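Local coordinates for kelch domain-containing protein (Colletotrichum graminicola M1.001, PDB 5C86), which probably oxidises alcohols to aldehydes at a copper site, as a fungal alcohol oxidase of the galactose oxidase and glyoxal oxidase family, at residues A[172-177]-A[243-248]; A[295-300]-A[304-309]; A[311-316]-A[320-325]. One frame throughout, in Å; residues are numbered along the deposited sequence. Where two conformers were deposited one is given.

Contact 1. Residues A[172-177]-A[243-248]; sequences GMFPDS and KGYTGY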
# COMPACT_ATOMS: atom_id res chain seq x y z
N GLY A 172 -20.08 3.31 -13.98
CA GLY A 172 -20.22 2.66 -12.68
C GLY A 172 -20.16 3.65 -11.52
O GLY A 172 -20.00 4.87 -11.68
N MET A 173 -20.31 3.06 -10.35
CA MET A 173 -20.26 3.76 -9.06
C MET A 173 -18.89 4.29 -8.75
O MET A 173 -17.87 3.74 -9.18
CB MET A 173 -20.65 2.81 -7.92
CG MET A 173 -22.03 2.29 -8.13
SD MET A 173 -22.18 0.66 -7.43
CE MET A 173 -21.36 0.78 -5.82
N PHE A 174 -18.87 5.37 -7.99
CA PHE A 174 -17.64 6.00 -7.48
C PHE A 174 -16.56 6.07 -8.57
O PHE A 174 -15.41 5.64 -8.33
CB PHE A 174 -17.13 5.22 -6.27
CG PHE A 174 -18.22 4.94 -5.22
CD1 PHE A 174 -19.04 5.95 -4.79
CD2 PHE A 174 -18.40 3.68 -4.74
CE1 PHE A 174 -20.05 5.67 -3.85
CE2 PHE A 174 -19.34 3.40 -3.77
CZ PHE A 174 -20.16 4.40 -3.34
N PRO A 175 -16.88 6.56 -9.79
CA PRO A 175 -15.93 6.49 -10.85
C PRO A 175 -14.65 7.38 -10.71
O PRO A 175 -13.70 7.22 -11.53
CB PRO A 175 -16.77 6.86 -12.11
CG PRO A 175 -17.73 7.87 -11.54
CD PRO A 175 -18.13 7.26 -10.23
N ASP A 176 -14.68 8.28 -9.75
CA ASP A 176 -13.58 9.14 -9.41
C ASP A 176 -12.76 8.61 -8.25
O ASP A 176 -11.92 9.34 -7.72
CB ASP A 176 -14.18 10.48 -9.00
CG ASP A 176 -15.11 10.39 -7.78
OD1 ASP A 176 -15.58 9.26 -7.31
OD2 ASP A 176 -15.47 11.51 -7.27
N SER A 177 -12.98 7.38 -7.82
CA SER A 177 -12.44 6.92 -6.52
C SER A 177 -11.31 5.88 -6.72
O SER A 177 -11.16 5.30 -7.84
CB SER A 177 -13.58 6.35 -5.72
OG SER A 177 -14.49 7.45 -5.49
N LYS A 243 -14.48 -2.91 -15.50
CA LYS A 243 -14.95 -1.70 -16.19
C LYS A 243 -15.92 -0.85 -15.41
O LYS A 243 -16.16 0.29 -15.73
CB LYS A 243 -15.59 -2.07 -17.53
CG LYS A 243 -14.68 -2.55 -18.59
CD LYS A 243 -15.48 -2.84 -19.88
CE LYS A 243 -16.08 -4.22 -19.87
NZ LYS A 243 -16.96 -4.36 -21.07
N GLY A 244 -16.40 -1.37 -14.28
CA GLY A 244 -17.13 -0.64 -13.30
C GLY A 244 -16.84 -1.15 -11.92
O GLY A 244 -16.31 -2.24 -11.77
N TYR A 245 -17.27 -0.39 -10.94
CA TYR A 245 -17.09 -0.79 -9.52
C TYR A 245 -17.70 -2.15 -9.24
O TYR A 245 -17.15 -2.98 -8.52
CB TYR A 245 -17.63 0.30 -8.59
CG TYR A 245 -16.99 0.38 -7.23
CD1 TYR A 245 -17.24 -0.55 -6.22
CD2 TYR A 245 -16.13 1.38 -6.94
CE1 TYR A 245 -16.57 -0.46 -5.00
CE2 TYR A 245 -15.50 1.52 -5.75
CZ TYR A 245 -15.69 0.60 -4.76
OH TYR A 245 -15.07 0.68 -3.55
N THR A 246 -18.89 -2.39 -9.83
CA THR A 246 -19.57 -3.66 -9.73
C THR A 246 -20.22 -3.97 -11.04
O THR A 246 -20.36 -3.12 -11.94
CB THR A 246 -20.69 -3.66 -8.65
OG1 THR A 246 -21.70 -2.71 -9.03
CG2 THR A 246 -20.17 -3.35 -7.29
N GLY A 247 -20.60 -5.20 -11.13
CA GLY A 247 -21.44 -5.64 -12.24
C GLY A 247 -20.75 -6.24 -13.45
O GLY A 247 -21.43 -6.79 -14.34
N TYR A 248 -19.45 -6.16 -13.52
CA TYR A 248 -18.68 -6.73 -14.61
C TYR A 248 -17.75 -7.80 -14.12
O TYR A 248 -17.38 -7.85 -12.96
CB TYR A 248 -17.81 -5.65 -15.21
CG TYR A 248 -18.59 -4.55 -15.88
CD1 TYR A 248 -18.97 -4.69 -17.21
CD2 TYR A 248 -18.99 -3.46 -15.19
CE1 TYR A 248 -19.70 -3.69 -17.84
CE2 TYR A 248 -19.70 -2.44 -15.81
CZ TYR A 248 -20.07 -2.60 -17.11
OH TYR A 248 -20.78 -1.60 -17.71
O HOH W 1 -16.96 2.55 -11.49
O HOH W 2 -20.90 0.03 -10.41

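Contact 2. Residues A[295-300]-A[304-309]; sequences GGMQKM and SDTTPQ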
# COMPACT_ATOMS: atom_id res chain seq x y z
N GLY A 295 -6.28 -12.81 -3.41
CA GLY A 295 -7.72 -12.58 -3.26
C GLY A 295 -8.36 -12.04 -4.51
O GLY A 295 -7.90 -12.22 -5.64
N GLY A 296 -9.46 -11.29 -4.28
CA GLY A 296 -10.28 -10.80 -5.38
C GLY A 296 -11.31 -11.82 -5.86
O GLY A 296 -11.24 -13.00 -5.53
N MET A 297 -12.23 -11.32 -6.65
CA MET A 297 -13.30 -12.16 -7.25
C MET A 297 -13.42 -11.93 -8.71
O MET A 297 -12.87 -10.96 -9.26
CB MET A 297 -14.62 -11.82 -6.52
CG MET A 297 -15.16 -10.44 -6.80
SD MET A 297 -16.32 -9.76 -5.59
CE MET A 297 -17.70 -10.93 -5.67
N GLN A 298 -14.20 -12.79 -9.36
CA GLN A 298 -14.43 -12.69 -10.79
C GLN A 298 -15.52 -11.75 -11.15
O GLN A 298 -15.29 -10.68 -11.72
CB GLN A 298 -14.73 -14.10 -11.35
CG GLN A 298 -13.61 -15.06 -11.06
CD GLN A 298 -13.87 -16.37 -11.73
OE1 GLN A 298 -14.74 -17.08 -11.32
NE2 GLN A 298 -13.16 -16.64 -12.77
N LYS A 299 -16.77 -12.06 -10.81
CA LYS A 299 -17.86 -11.13 -11.09
C LYS A 299 -18.05 -10.17 -9.92
O LYS A 299 -18.39 -10.61 -8.79
CB LYS A 299 -19.12 -11.93 -11.41
CG LYS A 299 -20.40 -11.11 -11.58
CD LYS A 299 -20.40 -10.31 -12.85
CE LYS A 299 -21.75 -9.67 -13.13
NZ LYS A 299 -22.73 -10.55 -13.82
N MET A 300 -17.80 -8.90 -10.14
CA MET A 300 -17.57 -8.00 -8.97
C MET A 300 -18.91 -7.57 -8.37
O MET A 300 -19.65 -6.84 -9.02
CB MET A 300 -16.72 -6.82 -9.41
CG MET A 300 -15.29 -7.26 -9.72
SD MET A 300 -14.38 -5.97 -10.64
CE MET A 300 -14.26 -4.75 -9.40
N SER A 304 -19.68 -9.70 -0.75
CA SER A 304 -20.01 -10.94 -1.35
C SER A 304 -18.82 -11.88 -1.39
O SER A 304 -17.71 -11.48 -1.86
CB SER A 304 -20.49 -10.73 -2.79
OG SER A 304 -20.90 -11.95 -3.34
N ASP A 305 -19.04 -13.10 -0.96
CA ASP A 305 -18.09 -14.20 -1.01
C ASP A 305 -18.14 -15.00 -2.31
O ASP A 305 -17.46 -16.04 -2.47
CB ASP A 305 -18.19 -15.14 0.23
CG ASP A 305 -17.59 -14.55 1.47
OD1 ASP A 305 -16.89 -13.53 1.40
OD2 ASP A 305 -17.78 -15.10 2.55
N THR A 306 -18.88 -14.51 -3.29
CA THR A 306 -19.09 -15.25 -4.53
C THR A 306 -17.88 -15.11 -5.48
O THR A 306 -17.01 -14.20 -5.30
CB THR A 306 -20.35 -14.78 -5.24
OG1 THR A 306 -20.22 -13.38 -5.50
CG2 THR A 306 -21.59 -15.08 -4.33
N THR A 307 -17.84 -16.00 -6.45
CA THR A 307 -16.72 -16.18 -7.45
C THR A 307 -15.32 -15.79 -6.90
O THR A 307 -14.60 -15.01 -7.54
CB THR A 307 -17.01 -15.51 -8.77
OG1 THR A 307 -17.13 -14.08 -8.67
CG2 THR A 307 -18.32 -16.12 -9.38
N PRO A 308 -15.00 -16.34 -5.73
CA PRO A 308 -13.75 -15.96 -5.13
C PRO A 308 -12.58 -16.56 -5.86
O PRO A 308 -12.62 -17.69 -6.37
CB PRO A 308 -13.87 -16.49 -3.71
CG PRO A 308 -14.62 -17.80 -3.92
CD PRO A 308 -15.67 -17.40 -4.94
N GLN A 309 -11.48 -15.82 -5.86
CA GLN A 309 -10.20 -16.36 -6.33
C GLN A 309 -9.42 -16.72 -5.05
O GLN A 309 -8.94 -15.83 -4.33
CB GLN A 309 -9.48 -15.34 -7.24
CG GLN A 309 -10.25 -15.01 -8.51
CD GLN A 309 -10.20 -16.11 -9.54
OE1 GLN A 309 -9.91 -17.29 -9.18
NE2 GLN A 309 -10.33 -15.80 -10.77
O HOH W 3 -14.22 -18.65 -8.50
O HOH W 4 -19.55 -12.97 -8.05

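Contact 3. Residues A[311-316]-A[320-325]; sequences TPELFD and GSFTPT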
# COMPACT_ATOMS: atom_id res chain seq x y z
N THR A 311 -6.70 -18.90 -4.90
CA THR A 311 -5.31 -19.19 -5.18
C THR A 311 -4.57 -17.85 -5.56
O THR A 311 -4.83 -17.32 -6.67
CB THR A 311 -5.16 -20.16 -6.32
OG1 THR A 311 -5.81 -21.40 -5.92
CG2 THR A 311 -3.75 -20.48 -6.54
N PRO A 312 -3.66 -17.41 -4.69
CA PRO A 312 -2.87 -16.18 -4.99
C PRO A 312 -1.88 -16.51 -6.05
O PRO A 312 -1.61 -17.70 -6.34
CB PRO A 312 -2.19 -15.86 -3.70
CG PRO A 312 -2.96 -16.59 -2.56
CD PRO A 312 -3.44 -17.83 -3.30
N GLU A 313 -1.26 -15.47 -6.63
CA GLU A 313 -0.18 -15.60 -7.59
C GLU A 313 1.00 -14.79 -7.19
O GLU A 313 0.88 -13.71 -6.68
CB GLU A 313 -0.67 -15.26 -8.99
CG GLU A 313 -1.58 -16.37 -9.59
CD GLU A 313 -2.22 -15.92 -10.91
OE1 GLU A 313 -3.23 -15.12 -10.89
OE2 GLU A 313 -1.65 -16.28 -12.01
N LEU A 314 2.17 -15.36 -7.43
CA LEU A 314 3.47 -14.73 -7.24
C LEU A 314 3.95 -14.25 -8.60
O LEU A 314 4.07 -15.04 -9.52
CB LEU A 314 4.44 -15.72 -6.62
CG LEU A 314 5.80 -15.17 -6.30
CD1 LEU A 314 5.80 -13.99 -5.37
CD2 LEU A 314 6.60 -16.34 -5.68
N PHE A 315 4.15 -12.94 -8.75
CA PHE A 315 4.57 -12.39 -10.04
C PHE A 315 6.04 -11.96 -9.96
O PHE A 315 6.46 -11.34 -9.01
CB PHE A 315 3.74 -11.16 -10.38
CG PHE A 315 4.16 -10.44 -11.64
CD1 PHE A 315 3.92 -10.99 -12.88
CD2 PHE A 315 4.84 -9.24 -11.57
CE1 PHE A 315 4.27 -10.29 -14.00
CE2 PHE A 315 5.22 -8.54 -12.69
CZ PHE A 315 4.95 -9.10 -13.92
N ASP A 316 6.84 -12.30 -11.00
CA ASP A 316 8.25 -11.95 -11.07
C ASP A 316 8.40 -10.92 -12.16
O ASP A 316 8.30 -11.25 -13.32
CB ASP A 316 9.11 -13.20 -11.34
CG ASP A 316 10.59 -12.87 -11.43
OD1 ASP A 316 10.96 -11.65 -11.49
OD2 ASP A 316 11.31 -13.92 -11.36
N GLY A 320 8.35 -11.53 -16.05
CA GLY A 320 6.98 -11.27 -16.50
C GLY A 320 6.02 -12.39 -16.23
O GLY A 320 5.00 -12.43 -16.93
N SER A 321 6.36 -13.29 -15.31
CA SER A 321 5.71 -14.57 -15.11
C SER A 321 4.98 -14.71 -13.77
O SER A 321 5.47 -14.23 -12.78
CB SER A 321 6.76 -15.65 -15.25
OG SER A 321 6.11 -16.88 -15.21
N PHE A 322 3.81 -15.35 -13.80
CA PHE A 322 2.99 -15.64 -12.65
C PHE A 322 3.06 -17.08 -12.27
O PHE A 322 2.98 -17.91 -13.20
CB PHE A 322 1.52 -15.37 -12.93
CG PHE A 322 1.16 -13.91 -13.11
CD1 PHE A 322 0.80 -13.13 -12.02
CD2 PHE A 322 1.21 -13.32 -14.36
CE1 PHE A 322 0.43 -11.80 -12.20
CE2 PHE A 322 0.85 -11.99 -14.51
CZ PHE A 322 0.44 -11.26 -13.45
N THR A 323 3.11 -17.45 -10.97
CA THR A 323 2.97 -18.80 -10.50
C THR A 323 2.04 -18.82 -9.35
O THR A 323 2.01 -17.90 -8.54
CB THR A 323 4.30 -19.44 -10.09
OG1 THR A 323 4.94 -18.58 -9.21
CG2 THR A 323 5.16 -19.61 -11.26
N PRO A 324 1.22 -19.87 -9.19
CA PRO A 324 0.33 -19.96 -8.06
C PRO A 324 0.96 -20.27 -6.73
O PRO A 324 2.02 -20.99 -6.66
CB PRO A 324 -0.63 -21.10 -8.48
CG PRO A 324 0.20 -21.98 -9.32
CD PRO A 324 1.11 -21.03 -10.13
N THR A 325 0.44 -19.75 -5.66
CA THR A 325 0.95 -20.07 -4.37
C THR A 325 -0.13 -20.84 -3.56
O THR A 325 -1.21 -21.12 -4.10
CB THR A 325 1.47 -18.86 -3.63
OG1 THR A 325 0.39 -17.96 -3.32
CG2 THR A 325 2.50 -18.16 -4.49
O HOH W 5 6.37 -16.27 -10.61

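Contact 1. Residues A[172-177]-A[243-248]
The ring of F174 turns its edge to one face of the Y245 ring, a T-shaped pair with centroids 5.3 Å apart and planes at 83°. F174 CD2 is the atom that lands, 3.8 Å from Y245 CE2 and offset toward the rim of the tyrosine. One face of the phenylalanine carries M173 CB of its own segment, at the margin of the ring. Further back, M173 CB and Y245 CB meet at 4.0 Å, and M173 O stands 3.5 Å from Y245 CB. Y245 CG lies anti to its backbone N (chi1 -152°), which brings one ring face to the F174 edge and the ring near M173 O. The backbones are joined through water. One molecule donates to M173 O at 2.8 Å and weakly accepts from Y245 N; a second accepts from both M173 N and T246 N. F174 also opens a type I turn to S177, closed by S177 N to F174 O, and S177 OG donates to D176 OD1. The phenol oxygen of Y245 bonds to Y334 and H178, and the Y245 side chain approaches Y120 and H423, two copper ligands of this protein although the metal is absent here. The contact thus joins two loops beside the empty copper site: one between strands 155-158 and 181-183, the other between strands 235-239 and 254-258.

Contact 2. Residues A[295-300]-A[304-309]
Q309, M297 and T307 bury the most surface where two arms of one loop come together, bridged at M297 and P308. Q309 N donates to G296 O at 2.8 Å, in the carbonyl plane, and Q309 CB rests against the same oxygen. The Q309 side chain bends at CG and meets Q298 at about a right angle, NE2 lying 3.4 Å from Q298 CG; Q309 NE2 bonds to N277 O and Q298 NE2 to N277 OD1. T307 grips the other arm twice. Its carbonyl takes Q298 N at 2.9 Å, and its hydroxyl, set between the backbone N and the carbonyl carbon (chi1 63°), accepts from K299 N at 3.0 Å with an angle of 151° and weakly from Q298 N. M297 runs beside T306, bent near its end so that CE sits 3.4 Å from T306 O and 3.5 Å from T306 OG1; S304 OG shares a 2.7 Å hydrogen bond with that T306 OG1. One water bonds to K299 O, T306 OG1 and T307 OG1, another links Q298 OE1 to P308 O. The joint is therefore chiefly polar: backbone groups, a threonine hydroxyl and water fix the course of the loop, while a methionine methyl fills in among oxygens.

Contact 3. Residues A[311-316]-A[320-325]
The two strands form the outer hairpin of a four-stranded antiparallel sheet, the blade unit of a kelch beta-propeller, with 321-324 at one edge of the blade. Strands 313-316 and 321-324 approach to 4.4 Å between axes, their directions 156° apart. L314 and T323 make a hydrogen-bonded pair, L314 N to T323 O at 2.8 Å and T323 N to L314 O at 3.0 Å; E313 with P324 and F315 with F322 are the non-hydrogen-bonded pairs. Pairing continues beyond the strands through T325 N to P312 O. At the turn, G320 and S321 both face D316 in a G1 beta bulge: D316 O accepts G320 N at 2.7 Å and S321 N only weakly, while D316 N donates to S321 O. G320, with positive phi, suits that place.

On the face bearing E313, F315 and F322, F315 CD1 sits over the centre of the F322 ring, 3.5 Å from F322 CZ, the planes oblique at 45°. F315 CG points anti to the backbone N (chi1 175°), carrying its ring back toward the turn, where CE1 comes 3.5 Å from G320 C. E313 OE2 lies 3.4 Å from F322 CB; OE2 accepts from K275 N, and OE1 forms a salt bridge with R278. On the face of L314 and T323, a water donates to L314 O and S321 O and also bonds T323 OG1; past the strand, T325 CG2 packs on L314 CB. P312 crosses T325 at about a right angle, CB 3.3 Å from T325 OG1, whose hydrogen bond goes to W292 NE1. Aromatic contact thus reinforces the backbone pairing on one face, and the salt bridge, which probably favours an ionised glutamate, ties this hairpin to the loop holding R278.

All three contacts are partly buried and lie in series along the chain, but they do different work. Contact 3 pairs regular strands within one blade, with direct backbone bonds and an aromatic pair beside a buried glutamate on one face, away from the copper site. Contact 2 lies in the loop between strands 291-294 and 313-316, leading straight into contact 3, and depends on irregular backbone bonds, a threonine hydroxyl and water. Contact 1 joins loops distant in sequence through an aromatic pair and bridging waters, beside the copper ligands. Contacts 1 and 2 touch: M300 probably exchanges backbone hydrogen bonds with G247 and Y248. R278 reaches both contact 2, at G295, and contact 3, at E313.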